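Local atomic coordinates of ArCE4A (Arthrobacter sp. AW19M34-1, PDB entry 5LFZ), a protein that probably removes acetyl groups from N-acetylated polysaccharides, as a metal-dependent carbohydrate esterase of family 4. Residues P153-T156 and V157-A160. Residues are numbered along the deposited sequence; the frame is centred on the assembly and turned at random.
Sequences PQKT and VRIA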
loop_
_atom_site.group_PDB
_atom_site.type_symbol
_atom_site.label_atom_id
_atom_site.label_comp_id
_atom_site.label_asym_id
_atom_site.label_seq_id
_atom_site.Cartn_x
_atom_site.Cartn_y
_atom_site.Cartn_z
ATOM N N PRO A 153 -15.164 -6.048 8.551
ATOM C CA PRO A 153 -14.508 -4.823 9.018
ATOM C C PRO A 153 -13.994 -4.915 10.452
ATOM O O PRO A 153 -12.905 -4.433 10.732
ATOM C CB PRO A 153 -15.605 -3.761 8.890
ATOM C CG PRO A 153 -16.888 -4.515 8.829
ATOM C CD PRO A 153 -16.574 -5.832 8.182
ATOM N N GLN A 154 -14.748 -5.534 11.350
ATOM C CA GLN A 154 -14.310 -5.576 12.737
ATOM C C GLN A 154 -13.112 -6.506 12.921
ATOM O O GLN A 154 -12.217 -6.221 13.710
ATOM C CB GLN A 154 -15.453 -6.003 13.652
ATOM C CG GLN A 154 -15.131 -5.858 15.123
ATOM C CD GLN A 154 -14.909 -4.414 15.531
ATOM O OE1 GLN A 154 -15.662 -3.525 15.137
ATOM N NE2 GLN A 154 -13.869 -4.174 16.321
ATOM N N LYS A 155 -13.095 -7.621 12.202
ATOM C CA LYS A 155 -11.950 -8.523 12.284
ATOM C C LYS A 155 -10.700 -7.849 11.706
ATOM O O LYS A 155 -9.593 -8.045 12.207
ATOM C CB LYS A 155 -12.237 -9.836 11.560
ATOM C CG LYS A 155 -11.083 -10.824 11.601
ATOM C CD LYS A 155 -11.568 -12.237 11.325
ATOM C CE LYS A 155 -10.425 -13.236 11.402
ATOM N NZ LYS A 155 -10.909 -14.643 11.332
ATOM N N THR A 156 -10.886 -7.052 10.656
ATOM C CA THR A 156 -9.792 -6.269 10.090
ATOM C C THR A 156 -9.202 -5.358 11.164
ATOM O O THR A 156 -7.992 -5.332 11.373
ATOM C CB THR A 156 -10.264 -5.429 8.892
ATOM O OG1 THR A 156 -10.807 -6.299 7.890
ATOM C CG2 THR A 156 -9.098 -4.634 8.294
ATOM N N VAL A 157 -10.069 -4.633 11.860
ATOM C CA VAL A 157 -9.634 -3.756 12.940
ATOM C C VAL A 157 -8.925 -4.538 14.046
ATOM O O VAL A 157 -7.853 -4.141 14.513
ATOM C CB VAL A 157 -10.825 -2.991 13.546
ATOM C CG1 VAL A 157 -10.402 -2.246 14.789
ATOM C CG2 VAL A 157 -11.428 -2.039 12.519
ATOM N N ARG A 158 -9.520 -5.658 14.454
ATOM C CA ARG A 158 -8.981 -6.433 15.570
ATOM C C ARG A 158 -7.562 -6.912 15.290
ATOM O O ARG A 158 -6.666 -6.723 16.115
ATOM C CB ARG A 158 -9.878 -7.634 15.889
ATOM C CG ARG A 158 -9.394 -8.439 17.094
ATOM C CD ARG A 158 -10.212 -9.702 17.310
ATOM N NE ARG A 158 -10.132 -10.612 16.168
ATOM C CZ ARG A 158 -11.095 -11.458 15.810
ATOM N NH1 ARG A 158 -12.226 -11.517 16.505
ATOM N NH2 ARG A 158 -10.932 -12.246 14.758
ATOM N N ILE A 159 -7.359 -7.525 14.125
ATOM C CA ILE A 159 -6.043 -8.052 13.758
ATOM C C ILE A 159 -5.023 -6.934 13.580
ATOM O O ILE A 159 -3.892 -7.035 14.055
ATOM C CB ILE A 159 -6.119 -8.905 12.472
ATOM C CG1 ILE A 159 -6.968 -10.153 12.728
ATOM C CG2 ILE A 159 -4.719 -9.311 11.999
ATOM C CD1 ILE A 159 -7.242 -10.984 11.496
ATOM N N ALA A 160 -5.423 -5.861 12.908
ATOM C CA ALA A 160 -4.531 -4.725 12.715
ATOM C C ALA A 160 -4.104 -4.130 14.054
ATOM O O ALA A 160 -2.925 -3.871 14.275
ATOM C CB ALA A 160 -5.195 -3.666 11.852
#
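The first turns of helix 153-163, a surface helix of the NodB homology fold, illustrate how an amphipathic helix divides its work, here with Lys155 meeting Arg158 and Ile159 on the outer side. Four successive i to i+4 bonds tie the backbone: Val157 N to Pro153 O, Arg158 N to Gln154 O, Ile159 N to Lys155 O and Ala160 N to Thr156 O. The third is nearly straight, 3.0 Å from Ile159 N to Lys155 O with 174° at the hydrogen. With CG anti to the backbone N (chi1 180°) and the chain extended beyond it, Lys155 runs outward past Arg158 and Ile159. The Arg158 chain bends at chi3 (61°), which brings NH2 alongside the lysine methylenes, 3.5 Å from Lys155 CG and equally far from Lys155 CE, while Lys155 CB lies over one face of the guanidinium. Cutting Lys155 back to an alanine would remove the methylenes along NH2 and would probably leave the guanidinium, then backed by CB alone, freer to turn. Ile159 CD1 comes to 3.8 Å from Lys155 CG. The like charges, Lys155 NZ and Arg158 NH2, stand 4.2 Å apart, a proximity that probably costs some electrostatic energy. Facing inward, Thr156 and Ala160 pack on strand 168-173, and Val157 and Ala160 touch helix 177-192. Asp152 helps fix the helix start, its OD1 accepting from Lys155 N and its backbone O bonding Thr156 OG1. Val157 CG2 lies 3.3 Å from Pro153 O, as Ala160 CB does from Thr156 O, each carbon beside the carbonyl one turn back.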